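PDB 4OGG: protein DJ-1 homolog D from Arabidopsis thaliana, which belongs to the DJ-1/PfpI family and carries two copies of that family's alpha/beta domain in a single chain. Local coordinates for residues A227-K233 against L261-D266; P348-D352 against A364-G368. All coordinates share one frame; numbering follows the deposited sequence.

In the fold
Both contacts lie in the second DJ-1/PfpI domain of the chain. Following the chain from the N terminus, strand 224-228 comes first, and it is an outermost strand of the six-stranded sheet. The chain then leaves through strands 237-244, 252-255 and 259-260. Contact 1 closes this excursion by bringing 261-266 back against 227-233. Contact 2 follows in series and neither nests in nor crosses contact 1. It joins 348-352 to 364-368 and closes a loop round strands 355-357 and 360-362, at the other outermost side of the same sheet. The centres of the two contacts are about 28 Å apart, and their nearest atoms about 17 Å.

Contact 1 (A227-K233 against L261-D266); sequences AVCPEKK and LTTNFD
Leu261 packs against the turn formed by Cys229 to Lys232. Its CG sits beside the backbone N (chi1 -61°), and the two methyl branches divide the work. CD1 presses on Cys229 CB at 3.3 Å, a tight contact, and also meets Lys232 CB. CD2 lies 4.2 Å from Ala227 CB. Ala227 O is gripped by two donors. Thr262 N lies 3.0 Å from Ala227 O, in the carbonyl plane and on a lone pair, while Thr263 N is tilted from that plane. Ala227 N in turn gives a nearly straight bond to Thr262 OG1 (2.8 Å, 163°).

The arrangement pins an outermost strand of the DJ-1/PfpI sheet to the chain that returns from strand 259-260. The Cys229 to Lys232 turn is type II, and one water lies between it and the returning chain. That water accepts from Cys229 N and lies 2.7 Å from both Lys232 O and Thr263 O.

Phe265 swings its ring toward the turn, with CG opposite its backbone N (chi1 -171°). Pro230 CG lies over one ring face in a CH-pi contact, 4.0 Å from the centroid. Val228 CG2 reaches Phe265 CD2 obliquely, while Val228 CG1 meets Thr263 O and CB, the two side chains lying side by side. Val293 and Ile296 of helix 291-302 also touch the ring. On the exposed side the Lys233 chain bends twice and passes Asn264 OD1, which accepts from Ala234 N. Lys233 NZ ends 3.8 Å from Asp266 OD2, a long salt bridge.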
ATOM      1  N   ALA C 227      -1.572  27.513   9.952  1.00 19.19           N
ATOM      2  CA  ALA C 227      -0.986  26.229  10.312  1.00 19.94           C
ATOM      3  C   ALA C 227       0.529  26.328  10.209  1.00 19.38           C
ATOM      4  O   ALA C 227       1.059  26.775   9.191  1.00 19.66           O
ATOM      5  CB  ALA C 227      -1.510  25.138   9.381  1.00 20.45           C
ATOM      6  N   VAL C 228       1.223  25.914  11.265  1.00 20.27           N
ATOM      7  CA  VAL C 228       2.680  25.966  11.277  1.00 21.57           C
ATOM      8  C   VAL C 228       3.300  24.662  11.766  1.00 22.38           C
ATOM      9  O   VAL C 228       2.655  23.867  12.450  1.00 23.27           O
ATOM     10  CB  VAL C 228       3.197  27.105  12.181  1.00 20.48           C
ATOM     11  CG1 VAL C 228       2.616  28.438  11.723  1.00 22.66           C
ATOM     12  CG2 VAL C 228       2.830  26.825  13.634  1.00 20.25           C
ATOM     13  N   CYS C 229       4.563  24.466  11.404  1.00 24.01           N
ATOM     14  CA  CYS C 229       5.330  23.289  11.794  1.00 25.42           C
ATOM     15  C   CYS C 229       6.797  23.693  11.831  1.00 26.70           C
ATOM     16  O   CYS C 229       7.279  24.385  10.938  1.00 25.70           O
ATOM     17  CB  CYS C 229       5.137  22.158  10.778  1.00 25.21           C
ATOM     18  SG  CYS C 229       6.209  20.714  11.041  1.00 28.86           S
ATOM     19  N   PRO C 230       7.526  23.280  12.878  1.00 27.64           N
ATOM     20  CA  PRO C 230       8.945  23.631  12.974  1.00 29.47           C
ATOM     21  C   PRO C 230       9.722  23.173  11.742  1.00 30.85           C
ATOM     22  O   PRO C 230       9.374  22.171  11.114  1.00 31.78           O
ATOM     23  CB  PRO C 230       9.389  22.907  14.240  1.00 28.41           C
ATOM     24  CG  PRO C 230       8.158  22.941  15.085  1.00 29.46           C
ATOM     25  CD  PRO C 230       7.074  22.582  14.093  1.00 27.88           C
ATOM     26  N   GLU C 231      10.769  23.916  11.398  1.00 32.83           N
ATOM     27  CA  GLU C 231      11.614  23.593  10.252  1.00 34.93           C
ATOM     28  C   GLU C 231      10.913  23.689   8.903  1.00 34.29           C
ATOM     29  O   GLU C 231      11.539  23.478   7.864  1.00 34.71           O
ATOM     30  CB  GLU C 231      12.213  22.193  10.412  1.00 37.90           C
ATOM     31  CG  GLU C 231      13.169  22.057  11.585  1.00 42.22           C
ATOM     32  CD  GLU C 231      13.738  20.656  11.713  1.00 45.26           C
ATOM     33  OE1 GLU C 231      14.389  20.186  10.755  1.00 47.50           O
ATOM     34  OE2 GLU C 231      13.533  20.025  12.772  1.00 47.24           O
ATOM     35  N   LYS C 232       9.620  23.997   8.909  1.00 33.55           N
ATOM     36  CA  LYS C 232       8.886  24.127   7.655  1.00 32.34           C
ATOM     37  C   LYS C 232       8.251  25.505   7.511  1.00 32.14           C
ATOM     38  O   LYS C 232       7.948  26.173   8.501  1.00 31.58           O
ATOM     39  CB  LYS C 232       7.827  23.028   7.535  1.00 32.08           C
ATOM     40  CG  LYS C 232       8.432  21.643   7.353  1.00 30.56           C
ATOM     41  CD  LYS C 232       7.386  20.590   7.030  1.00 31.42           C
ATOM     42  CE  LYS C 232       8.038  19.238   6.791  1.00 32.18           C
ATOM     43  NZ  LYS C 232       7.046  18.190   6.424  1.00 31.33           N
ATOM     44  N   LYS C 233       8.059  25.928   6.267  1.00 32.85           N
ATOM     45  CA  LYS C 233       7.488  27.239   5.993  1.00 33.49           C
ATOM     46  C   LYS C 233       6.191  27.127   5.202  1.00 33.03           C
ATOM     47  O   LYS C 233       5.799  26.037   4.781  1.00 31.98           O
ATOM     48  CB  LYS C 233       8.495  28.078   5.202  1.00 35.89           C
ATOM     49  CG  LYS C 233       9.938  27.946   5.688  1.00 37.66           C
ATOM     50  CD  LYS C 233      10.102  28.423   7.123  1.00 39.61           C
ATOM     51  CE  LYS C 233      11.527  28.202   7.616  1.00 40.91           C
ATOM     52  NZ  LYS C 233      12.534  28.896   6.765  1.00 41.89           N
ATOM     53  N   LEU C 261       1.006  23.809   4.973  1.00 21.65           N
ATOM     54  CA  LEU C 261       1.148  24.805   6.028  1.00 21.78           C
ATOM     55  C   LEU C 261       0.886  26.177   5.418  1.00 22.59           C
ATOM     56  O   LEU C 261       1.010  26.354   4.206  1.00 24.14           O
ATOM     57  CB  LEU C 261       2.557  24.754   6.631  1.00 21.55           C
ATOM     58  CG  LEU C 261       2.956  23.428   7.288  1.00 21.95           C
ATOM     59  CD1 LEU C 261       4.357  23.544   7.855  1.00 25.31           C
ATOM     60  CD2 LEU C 261       1.962  23.077   8.391  1.00 21.75           C
ATOM     61  N   THR C 262       0.532  27.145   6.256  1.00 24.14           N
ATOM     62  CA  THR C 262       0.222  28.488   5.774  1.00 25.31           C
ATOM     63  C   THR C 262       1.128  29.582   6.322  1.00 27.34           C
ATOM     64  O   THR C 262       1.270  30.637   5.701  1.00 26.31           O
ATOM     65  CB  THR C 262      -1.219  28.879   6.135  1.00 23.84           C
ATOM     66  OG1 THR C 262      -1.331  29.010   7.559  1.00 24.14           O
ATOM     67  CG2 THR C 262      -2.201  27.817   5.651  1.00 24.43           C
ATOM     68  N   THR C 263       1.734  29.337   7.479  1.00 28.32           N
ATOM     69  CA  THR C 263       2.590  30.339   8.102  1.00 31.54           C
ATOM     70  C   THR C 263       3.947  29.785   8.527  1.00 32.59           C
ATOM     71  O   THR C 263       4.100  28.583   8.737  1.00 31.84           O
ATOM     72  CB  THR C 263       1.901  30.937   9.340  1.00 31.80           C
ATOM     73  OG1 THR C 263       0.539  31.249   9.021  1.00 35.02           O
ATOM     74  CG2 THR C 263       2.614  32.204   9.788  1.00 34.25           C
ATOM     75  N   ASN C 264       4.930  30.671   8.651  1.00 33.70           N
ATOM     76  CA  ASN C 264       6.266  30.259   9.063  1.00 35.87           C
ATOM     77  C   ASN C 264       6.343  30.222  10.583  1.00 36.81           C
ATOM     78  O   ASN C 264       5.959  31.177  11.259  1.00 35.88           O
ATOM     79  CB  ASN C 264       7.327  31.221   8.517  1.00 37.66           C
ATOM     80  CG  ASN C 264       7.279  31.351   7.008  1.00 38.31           C
ATOM     81  OD1 ASN C 264       7.046  30.376   6.295  1.00 39.68           O
ATOM     82  ND2 ASN C 264       7.518  32.559   6.512  1.00 40.65           N
ATOM     83  N   PHE C 265       6.841  29.111  11.113  1.00 37.74           N
ATOM     84  CA  PHE C 265       6.967  28.941  12.552  1.00 39.87           C
ATOM     85  C   PHE C 265       7.881  30.015  13.144  1.00 41.21           C
ATOM     86  O   PHE C 265       7.626  30.524  14.235  1.00 40.35           O
ATOM     87  CB  PHE C 265       7.505  27.539  12.858  1.00 40.18           C
ATOM     88  CG  PHE C 265       7.477  27.180  14.316  1.00 40.59           C
ATOM     89  CD1 PHE C 265       8.538  27.515  15.152  1.00 41.06           C
ATOM     90  CD2 PHE C 265       6.384  26.510  14.856  1.00 40.38           C
ATOM     91  CE1 PHE C 265       8.511  27.186  16.505  1.00 41.60           C
ATOM     92  CE2 PHE C 265       6.345  26.177  16.207  1.00 40.82           C
ATOM     93  CZ  PHE C 265       7.411  26.516  17.034  1.00 41.58           C
ATOM     94  N   ASP C 266       8.938  30.363  12.416  1.00 43.85           N
ATOM     95  CA  ASP C 266       9.879  31.381  12.875  1.00 46.95           C
ATOM     96  C   ASP C 266       9.152  32.704  13.094  1.00 47.97           C
ATOM     97  O   ASP C 266       9.063  33.195  14.220  1.00 49.12           O
ATOM     98  CB  ASP C 266      10.993  31.585  11.845  1.00 48.12           C
ATOM     99  CG  ASP C 266      11.727  30.300  11.519  1.00 50.28           C
ATOM    100  OD1 ASP C 266      12.237  29.650  12.455  1.00 50.33           O
ATOM    101  OD2 ASP C 266      11.796  29.944  10.322  1.00 52.31           O
TER
HETATM  102  O   HOH W   1       5.471  26.405   9.504  1.00 24.90           O

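Contact 2 (P348-D352 against A364-G368); sequences PDPID and AAWPG
Ile351 meets Ala364, Ala365 and Pro367 with three different carbons. The contact joins the loop that leads into the hairpin of strands 355-357 and 360-362 with the loop that leaves it for helix 369-380. The hairpin forms one edge of the mixed sheet in the second DJ-1/PfpI domain, with 355-357 outermost.

Ile351 has the most surface buried here. CG1 stands opposite the backbone N (chi1 -168°), and this brings the longer branch up to the two alanines. CG1 meets Ala365 CB, and CD1 ends 3.8 Å from Ala364 CB. The shorter branch, CG2, faces Pro367 CB at 4.1 Å, and the two side chains approach at a slant.

Ala364 is the second main residue. Its methyl group meets both CD1 of Ile351 and the ring of Pro348, whose CB lies 3.3 Å from Ala364 CB. That is closer than usual for two carbons. The backbone of Ala364 is also tied across the contact. A water accepts from Ala364 N at 2.8 Å and donates to Ile351 O at 2.9 Å, so it bridges two main-chain groups.

Asp352 contributes its CB and its main chain, while its carboxylate takes no part in the contact. Next to Pro367, the indole of Trp366 packs edge-to-face with Tyr209 and with His64, which lies in the first half of the same chain.

Gly368 is the N-cap of helix 369-380, and its N bonds to Ala365 O. Asp352 CB sets a side-chain carbon against a carbonyl oxygen, 3.2 Å from Pro367 O. The backbones also come close here, with Asp352 O 3.3 Å from Gly368 CA.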
ATOM      1  N   PRO C 348     -13.116   9.484  28.399  1.00 29.36           N
ATOM      2  CA  PRO C 348     -13.675   9.789  27.079  1.00 30.00           C
ATOM      3  C   PRO C 348     -14.697   8.750  26.623  1.00 30.69           C
ATOM      4  O   PRO C 348     -14.475   8.035  25.646  1.00 30.20           O
ATOM      5  CB  PRO C 348     -12.439   9.812  26.189  1.00 29.49           C
ATOM      6  CG  PRO C 348     -11.614   8.718  26.778  1.00 29.47           C
ATOM      7  CD  PRO C 348     -11.745   8.954  28.276  1.00 30.13           C
ATOM      8  N   ASP C 349     -15.813   8.666  27.341  1.00 32.04           N
ATOM      9  CA  ASP C 349     -16.869   7.718  27.000  1.00 33.32           C
ATOM     10  C   ASP C 349     -18.233   8.401  27.019  1.00 32.88           C
ATOM     11  O   ASP C 349     -18.677   8.886  28.058  1.00 33.14           O
ATOM     12  CB  ASP C 349     -16.866   6.545  27.981  1.00 36.79           C
ATOM     13  CG  ASP C 349     -17.985   5.557  27.709  1.00 39.02           C
ATOM     14  OD1 ASP C 349     -18.079   5.060  26.568  1.00 41.49           O
ATOM     15  OD2 ASP C 349     -18.768   5.276  28.638  1.00 41.81           O
ATOM     16  N   PRO C 350     -18.915   8.451  25.862  1.00 32.35           N
ATOM     17  CA  PRO C 350     -18.478   7.910  24.571  1.00 31.40           C
ATOM     18  C   PRO C 350     -17.210   8.569  24.031  1.00 28.85           C
ATOM     19  O   PRO C 350     -16.814   9.649  24.474  1.00 28.99           O
ATOM     20  CB  PRO C 350     -19.689   8.147  23.675  1.00 31.90           C
ATOM     21  CG  PRO C 350     -20.266   9.405  24.235  1.00 33.98           C
ATOM     22  CD  PRO C 350     -20.210   9.139  25.721  1.00 32.79           C
ATOM     23  N   ILE C 351     -16.584   7.910  23.064  1.00 26.70           N
ATOM     24  CA  ILE C 351     -15.346   8.393  22.467  1.00 24.83           C
ATOM     25  C   ILE C 351     -15.470   9.748  21.770  1.00 23.67           C
ATOM     26  O   ILE C 351     -14.467  10.426  21.551  1.00 23.06           O
ATOM     27  CB  ILE C 351     -14.791   7.359  21.455  1.00 23.50           C
ATOM     28  CG1 ILE C 351     -13.363   7.735  21.058  1.00 24.06           C
ATOM     29  CG2 ILE C 351     -15.685   7.287  20.231  1.00 24.50           C
ATOM     30  CD1 ILE C 351     -12.376   7.619  22.198  1.00 24.70           C
ATOM     31  N   ASP C 352     -16.693  10.149  21.435  1.00 23.57           N
ATOM     32  CA  ASP C 352     -16.908  11.421  20.753  1.00 24.44           C
ATOM     33  C   ASP C 352     -17.227  12.566  21.714  1.00 25.21           C
ATOM     34  O   ASP C 352     -17.578  13.668  21.288  1.00 24.54           O
ATOM     35  CB  ASP C 352     -18.028  11.279  19.717  1.00 25.67           C
ATOM     36  CG  ASP C 352     -19.371  10.974  20.348  1.00 28.98           C
ATOM     37  OD1 ASP C 352     -19.426  10.121  21.258  1.00 29.88           O
ATOM     38  OD2 ASP C 352     -20.377  11.580  19.923  1.00 31.71           O
ATOM     39  N   ALA C 364     -10.846  13.238  22.571  1.00 16.76           N
ATOM     40  CA  ALA C 364     -10.126  11.973  22.647  1.00 17.77           C
ATOM     41  C   ALA C 364      -9.725  11.378  21.302  1.00 16.46           C
ATOM     42  O   ALA C 364      -8.676  10.744  21.190  1.00 17.73           O
ATOM     43  CB  ALA C 364     -10.962  10.960  23.418  1.00 18.08           C
ATOM     44  N   ALA C 365     -10.559  11.571  20.289  1.00 16.76           N
ATOM     45  CA  ALA C 365     -10.295  11.016  18.961  1.00 16.00           C
ATOM     46  C   ALA C 365     -11.132  11.752  17.923  1.00 16.03           C
ATOM     47  O   ALA C 365     -12.003  12.545  18.282  1.00 15.79           O
ATOM     48  CB  ALA C 365     -10.633   9.532  18.952  1.00 17.04           C
ATOM     49  N   TRP C 366     -10.905  11.475  16.642  1.00 15.15           N
ATOM     50  CA  TRP C 366     -11.658  12.191  15.616  1.00 15.26           C
ATOM     51  C   TRP C 366     -13.183  12.106  15.666  1.00 15.13           C
ATOM     52  O   TRP C 366     -13.859  13.000  15.164  1.00 14.52           O
ATOM     53  CB  TRP C 366     -11.157  11.860  14.195  1.00 15.33           C
ATOM     54  CG  TRP C 366     -10.980  10.419  13.826  1.00 15.00           C
ATOM     55  CD1 TRP C 366      -9.798   9.728  13.769  1.00 16.01           C
ATOM     56  CD2 TRP C 366     -11.987   9.527  13.326  1.00 13.54           C
ATOM     57  NE1 TRP C 366     -10.006   8.469  13.254  1.00 14.84           N
ATOM     58  CE2 TRP C 366     -11.338   8.318  12.975  1.00 15.58           C
ATOM     59  CE3 TRP C 366     -13.373   9.634  13.134  1.00 14.99           C
ATOM     60  CZ2 TRP C 366     -12.029   7.224  12.444  1.00 14.03           C
ATOM     61  CZ3 TRP C 366     -14.060   8.545  12.604  1.00 14.24           C
ATOM     62  CH2 TRP C 366     -13.385   7.356  12.265  1.00 15.30           C
ATOM     63  N   PRO C 367     -13.749  11.042  16.262  1.00 15.03           N
ATOM     64  CA  PRO C 367     -15.215  11.005  16.297  1.00 15.87           C
ATOM     65  C   PRO C 367     -15.787  12.168  17.113  1.00 17.49           C
ATOM     66  O   PRO C 367     -16.959  12.518  16.976  1.00 17.89           O
ATOM     67  CB  PRO C 367     -15.512   9.659  16.951  1.00 16.91           C
ATOM     68  CG  PRO C 367     -14.364   8.807  16.495  1.00 16.32           C
ATOM     69  CD  PRO C 367     -13.179   9.741  16.656  1.00 16.13           C
ATOM     70  N   GLY C 368     -14.950  12.764  17.958  1.00 16.07           N
ATOM     71  CA  GLY C 368     -15.398  13.864  18.798  1.00 17.66           C
ATOM     72  C   GLY C 368     -15.275  15.278  18.249  1.00 16.92           C
ATOM     73  O   GLY C 368     -15.450  16.244  18.995  1.00 16.80           O
TER
HETATM   74  O   HOH W   2     -13.495  13.115  21.767  1.00 19.79           O